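Side-chain contacts in anthrone oxidase-like protein (Streptomyces ambofaciens, PDB 5F9P), which probably acts as a monooxygenase, taking part in the oxidative opening of ring B during the biosynthesis of an atypical angucycline: residues A[74-77]-A[78-82]; A[134-137]-A[138-141]; A[187-190]-A[191-194]. One frame throughout, in Å; residues are numbered along the deposited sequence.

Contact 1: A[74-77]-A[78-82]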
# COMPACT_ATOMS: atom_id res chain seq x y z
N ALA A 74 -2.57 -10.48 -18.83
CA ALA A 74 -2.72 -10.91 -20.22
C ALA A 74 -4.18 -10.95 -20.66
O ALA A 74 -4.47 -11.10 -21.84
CB ALA A 74 -2.06 -12.28 -20.43
N GLY A 75 -5.09 -10.80 -19.70
CA GLY A 75 -6.52 -10.78 -19.98
C GLY A 75 -6.94 -9.58 -20.82
O GLY A 75 -6.32 -8.52 -20.74
N GLU A 76 -7.98 -9.75 -21.63
CA GLU A 76 -8.45 -8.70 -22.53
C GLU A 76 -9.15 -7.52 -21.86
O GLU A 76 -9.05 -6.39 -22.34
CB GLU A 76 -9.38 -9.28 -23.60
CG GLU A 76 -8.65 -9.78 -24.82
CD GLU A 76 -8.51 -11.28 -24.80
OE1 GLU A 76 -9.21 -11.93 -23.99
OE2 GLU A 76 -7.69 -11.80 -25.59
N GLU A 77 -9.88 -7.77 -20.77
CA GLU A 77 -10.52 -6.66 -20.06
C GLU A 77 -9.45 -5.74 -19.53
O GLU A 77 -9.52 -4.52 -19.71
CB GLU A 77 -11.41 -7.13 -18.90
CG GLU A 77 -12.01 -5.93 -18.14
CD GLU A 77 -12.67 -6.30 -16.81
OE1 GLU A 77 -12.58 -7.48 -16.41
OE2 GLU A 77 -13.28 -5.39 -16.19
N PHE A 78 -8.45 -6.31 -18.89
CA PHE A 78 -7.37 -5.52 -18.31
C PHE A 78 -6.68 -4.67 -19.37
O PHE A 78 -6.48 -3.46 -19.18
CB PHE A 78 -6.34 -6.41 -17.61
CG PHE A 78 -5.20 -5.63 -16.99
CD1 PHE A 78 -5.36 -5.00 -15.76
CD2 PHE A 78 -3.99 -5.51 -17.64
CE1 PHE A 78 -4.33 -4.29 -15.20
CE2 PHE A 78 -2.95 -4.80 -17.08
CZ PHE A 78 -3.12 -4.19 -15.85
N LYS A 79 -6.32 -5.29 -20.48
CA LYS A 79 -5.58 -4.60 -21.53
C LYS A 79 -6.39 -3.50 -22.23
O LYS A 79 -5.89 -2.41 -22.48
CB LYS A 79 -5.06 -5.60 -22.56
CG LYS A 79 -4.07 -6.62 -21.99
CD LYS A 79 -3.30 -7.38 -23.08
CE LYS A 79 -4.23 -8.13 -24.04
NZ LYS A 79 -3.46 -9.01 -24.97
N HIS A 80 -7.65 -3.81 -22.54
CA HIS A 80 -8.42 -2.96 -23.44
C HIS A 80 -9.49 -2.12 -22.75
O HIS A 80 -9.98 -1.14 -23.32
CB HIS A 80 -9.03 -3.80 -24.56
CG HIS A 80 -8.01 -4.61 -25.29
ND1 HIS A 80 -7.02 -4.05 -26.05
CD2 HIS A 80 -7.80 -5.95 -25.33
CE1 HIS A 80 -6.25 -5.00 -26.55
NE2 HIS A 80 -6.71 -6.17 -26.13
N ARG A 81 -9.87 -2.51 -21.54
CA ARG A 81 -10.83 -1.71 -20.79
C ARG A 81 -10.17 -1.03 -19.61
O ARG A 81 -10.16 0.19 -19.50
CB ARG A 81 -12.01 -2.55 -20.32
CG ARG A 81 -13.06 -1.72 -19.56
CD ARG A 81 -14.26 -2.55 -19.13
NE ARG A 81 -15.20 -1.76 -18.34
CZ ARG A 81 -16.44 -2.14 -18.04
NH1 ARG A 81 -16.90 -3.30 -18.48
NH2 ARG A 81 -17.22 -1.36 -17.31
N THR A 82 -9.58 -1.83 -18.73
CA THR A 82 -9.08 -1.33 -17.45
C THR A 82 -8.00 -0.26 -17.56
O THR A 82 -8.14 0.83 -16.99
CB THR A 82 -8.58 -2.47 -16.59
OG1 THR A 82 -9.65 -3.41 -16.44
CG2 THR A 82 -8.20 -1.94 -15.20
O HOH W 1 -2.09 -11.26 -24.06
O HOH W 2 -12.23 -2.66 -16.06

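Contact 2: A[134-137]-A[138-141]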
# COMPACT_ATOMS: atom_id res chain seq x y z
N GLY A 134 21.75 0.67 -1.70
CA GLY A 134 21.21 0.94 -0.38
C GLY A 134 19.87 0.31 -0.02
O GLY A 134 19.32 0.59 1.04
N GLN A 135 19.34 -0.56 -0.88
CA GLN A 135 18.02 -1.14 -0.61
C GLN A 135 17.91 -1.88 0.73
O GLN A 135 16.95 -1.65 1.49
CB GLN A 135 17.56 -2.04 -1.76
CG GLN A 135 16.10 -2.47 -1.61
CD GLN A 135 15.60 -3.32 -2.77
OE1 GLN A 135 14.57 -3.00 -3.38
NE2 GLN A 135 16.29 -4.41 -3.05
N ASP A 136 18.87 -2.75 1.03
CA ASP A 136 18.80 -3.53 2.27
C ASP A 136 18.91 -2.62 3.48
O ASP A 136 18.31 -2.87 4.52
CB ASP A 136 19.90 -4.59 2.33
CG ASP A 136 19.66 -5.73 1.37
OD1 ASP A 136 18.49 -6.01 1.04
OD2 ASP A 136 20.66 -6.34 0.94
N GLU A 137 19.70 -1.57 3.34
CA GLU A 137 19.84 -0.59 4.40
C GLU A 137 18.48 0.07 4.68
O GLU A 137 18.05 0.18 5.83
CB GLU A 137 20.88 0.45 3.97
CG GLU A 137 20.94 1.69 4.85
CD GLU A 137 21.59 1.43 6.19
OE1 GLU A 137 21.89 0.25 6.49
OE2 GLU A 137 21.81 2.41 6.94
N ALA A 138 17.80 0.50 3.62
CA ALA A 138 16.48 1.11 3.75
C ALA A 138 15.50 0.17 4.46
O ALA A 138 14.74 0.60 5.32
CB ALA A 138 15.94 1.48 2.36
N LEU A 139 15.50 -1.09 4.06
CA LEU A 139 14.59 -2.07 4.63
C LEU A 139 14.86 -2.28 6.11
O LEU A 139 13.94 -2.36 6.92
CB LEU A 139 14.73 -3.40 3.88
CG LEU A 139 14.21 -3.44 2.45
CD1 LEU A 139 14.61 -4.75 1.77
CD2 LEU A 139 12.69 -3.29 2.46
N ASP A 140 16.14 -2.40 6.46
CA ASP A 140 16.51 -2.56 7.85
C ASP A 140 16.11 -1.34 8.68
O ASP A 140 15.57 -1.48 9.77
CB ASP A 140 18.00 -2.82 8.00
CG ASP A 140 18.36 -3.25 9.40
OD1 ASP A 140 18.02 -4.41 9.76
OD2 ASP A 140 18.95 -2.44 10.14
N ALA A 141 16.37 -0.15 8.14
CA ALA A 141 16.04 1.09 8.85
C ALA A 141 14.55 1.24 9.09
O ALA A 141 14.13 1.65 10.19
CB ALA A 141 16.58 2.32 8.10

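Contact 3: A[187-190]-A[191-194]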
# COMPACT_ATOMS: atom_id res chain seq x y z
N GLU A 187 -0.72 12.87 12.55
CA GLU A 187 -0.10 14.16 12.29
C GLU A 187 0.67 14.66 13.51
O GLU A 187 1.69 15.34 13.38
CB GLU A 187 -1.13 15.18 11.79
CG GLU A 187 -1.79 14.72 10.50
CD GLU A 187 -2.78 15.73 9.96
OE1 GLU A 187 -3.33 16.51 10.76
OE2 GLU A 187 -3.00 15.74 8.73
N ALA A 188 0.18 14.31 14.70
CA ALA A 188 0.93 14.61 15.93
C ALA A 188 2.31 13.98 15.88
O ALA A 188 3.31 14.63 16.18
CB ALA A 188 0.16 14.15 17.16
N TYR A 189 2.38 12.70 15.51
CA TYR A 189 3.66 12.03 15.33
C TYR A 189 4.46 12.62 14.18
O TYR A 189 5.62 13.00 14.35
CB TYR A 189 3.48 10.52 15.12
CG TYR A 189 4.76 9.82 14.72
CD1 TYR A 189 5.76 9.57 15.66
CD2 TYR A 189 5.00 9.43 13.40
CE1 TYR A 189 6.95 8.93 15.31
CE2 TYR A 189 6.18 8.81 13.04
CZ TYR A 189 7.16 8.57 13.99
OH TYR A 189 8.33 7.94 13.62
N ARG A 190 3.85 12.69 13.00
CA ARG A 190 4.52 13.20 11.82
C ARG A 190 5.25 14.50 12.12
O ARG A 190 6.39 14.70 11.70
CB ARG A 190 3.50 13.43 10.70
CG ARG A 190 4.09 13.93 9.39
CD ARG A 190 2.99 14.44 8.45
NE ARG A 190 2.34 15.63 8.98
CZ ARG A 190 1.21 16.16 8.50
NH1 ARG A 190 0.59 15.59 7.46
NH2 ARG A 190 0.70 17.25 9.05
N ASP A 191 4.58 15.38 12.87
CA ASP A 191 5.04 16.76 13.03
C ASP A 191 5.86 17.00 14.30
O ASP A 191 6.11 18.15 14.64
CB ASP A 191 3.84 17.73 12.97
CG ASP A 191 3.18 17.77 11.60
OD1 ASP A 191 3.88 17.50 10.60
OD2 ASP A 191 1.96 18.06 11.50
N GLN A 192 6.27 15.94 14.99
CA GLN A 192 7.10 16.11 16.17
C GLN A 192 8.29 17.00 15.82
O GLN A 192 8.89 16.84 14.75
CB GLN A 192 7.63 14.78 16.68
CG GLN A 192 6.61 13.91 17.38
CD GLN A 192 7.17 12.56 17.79
OE1 GLN A 192 8.13 12.07 17.20
NE2 GLN A 192 6.55 11.95 18.80
N ALA A 193 8.62 17.93 16.71
CA ALA A 193 9.83 18.73 16.58
C ALA A 193 11.00 17.89 17.08
O ALA A 193 10.80 16.91 17.80
CB ALA A 193 9.71 20.01 17.39
N PRO A 194 12.23 18.29 16.72
CA PRO A 194 13.44 17.53 17.07
C PRO A 194 13.52 17.16 18.53
O PRO A 194 13.93 16.04 18.85
CB PRO A 194 14.56 18.50 16.68
CG PRO A 194 14.02 19.17 15.50
CD PRO A 194 12.56 19.42 15.84
O HOH W 3 8.30 16.80 12.21

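Contact 1: A[74-77]-A[78-82]
Glu77 meets Arg81 and Thr82 in the first turn of helix 76-88, where an alpha-helical start with Gly75 at the N-cap widens at once into a pi-type turn. The widening centres on Glu77 O, which takes two backbone N-H groups: Arg81 N at 2.7 Å, the usual i to i+4 bond, and Thr82 N at 2.9 Å, one residue further on. The donors come from opposite faces of the carbonyl plane, the Thr82 bond being the straighter, at 166°. The side chain of Glu77 runs out extended, CG anti to the backbone N (chi1 177°), so that its methylene CG passes Arg81 CB and Thr82 OG1. Its carboxylate is held by His240, probably a remnant of a C-terminal purification tag, whose carbonyl oxygen also receives Arg81 NH1. Arg81 and Thr82 lie on Lys33 and Ile34, so this turn packs against helix 21-37.

On the other flank Glu76 and His80 lie side by side, carboxylate and ring nearly coplanar, with Glu76 CG at the imidazole edge, 4.0 Å from His80 CD2. Lys79 folds back along the N-terminal carbonyls, its CG 3.2 Å from Gly75 O, and a water links its NZ to Ala74 O. Phe78 CB lies 3.8 Å from Gly75 O, and its ring meets that of Tyr73. A second water bridges Glu77 and Thr82, donating to Glu77 OE2 at 2.9 Å and lying 2.7 Å from Thr82 OG1.

Contact 2: A[134-137]-A[138-141]
Ala138 and Leu139 pack against the backbone of 134-137 in the opening turns of helix 135-142, a regular alpha-helix with Gly134 at its N-cap. Four successive i to i+4 bonds tie the segments together; the first, Ala138 N to Gly134 O, is 3.0 Å long and close to straight at 167°. On the tight side, aliphatic carbons press on backbone carbonyl oxygens. Ala138 CB lies 3.4 Å from Gln135 O, and Leu139 CG reaches the same oxygen, also at 3.4 Å, because its first torsion (chi1 -70°) keeps CG beside the backbone N. Ala141 CB comes equally near Glu137 O.

The solvent side is looser: exposed Asp136 brings OD1 no nearer than 4.1 Å to Leu139 CD1, the two side chains crossing at a slant. A polar flank faces helix 199-211, where Glu137 and Asp140 both form salt bridges to Arg207, which probably eases the repulsion between their like charges, 5.4 Å apart from Glu137 OE1 to Asp140 OD2.

Val208 and Val211 of that helix meet Ala141 and Ala138. Leu139 and Gln135 lie against strands 155-167 and 172-180, and Val130 of strand 122-130 touches Gln135 and Ala138, wedging the helix between barrel wall and neighbouring helix.

Contact 3: A[187-190]-A[191-194]
Arg190 and Asp191, neighbours in sequence, clasp each other in a two-pronged salt bridge at the C-terminal end of helix 183-190, which follows barrel strand 172-180. The grip is side-on: Arg190 NE donates to Asp191 OD1 and Arg190 NH2 to Asp191 OD2, each at 2.9 Å. The prongs differ in quality. NH2 meets OD2 on its syn side, nearly within the guanidinium plane, whereas NE approaches OD1 from above the carboxylate, in keeping with the 43° between the two planes. A bend in the arginine chain at chi3 (66°) brings the guanidinium back alongside the aspartate, and the methylene CG of Glu187 lies above one face of it, toward the rim. Glu187 completes a salt-bridge network, though its link to Arg190 is long and purely electrostatic; the stronger partner of its OE2 is Lys183.

Asp191 is the first residue to leave helical geometry, yet its N still closes a last i to i+4 bond to Glu187 O. Gln192 N then turns to Tyr189 O, a straight 3.1 Å bond that arrives from well above the carbonyl plane. This shortens the span from four residues to three as the chain passes into the loop before helix 199-211.

The side chain of Gln192 lies obliquely across Tyr189, amide and ring planes 58° apart, with OE1 3.8 Å from Tyr189 CD1. The tyrosine ring also meets Trp180 and makes a cation-pi contact with Arg201, whose guanidinium bonds to the carbonyl oxygens of Tyr189 and Arg190, and weakly to Gln192 OE1, tying this helix end to helix 199-211. A water bridges the turn, donating to Arg190 O at 2.9 Å and to Gln192 O at 2.6 Å.

The three contacts follow one another along the chain, each at a helix end. Contact 1, at the start of helix 76-88, has its centre about 36 Å from that of contact 2 and about 43 Å from that of contact 3. Contacts 2 and 3 share the antibiotic biosynthesis monooxygenase region; their nearest atoms are about 9 Å apart, and helix 199-211 relates them, Arg207 serving the former and Arg201 the latter. Helices thus pack on the outside of the eight-stranded antiparallel barrel on opposite sides of the chain's centre. This single chain closes by itself the kind of barrel that two subunits usually build in the dimeric alpha/beta-barrel clan.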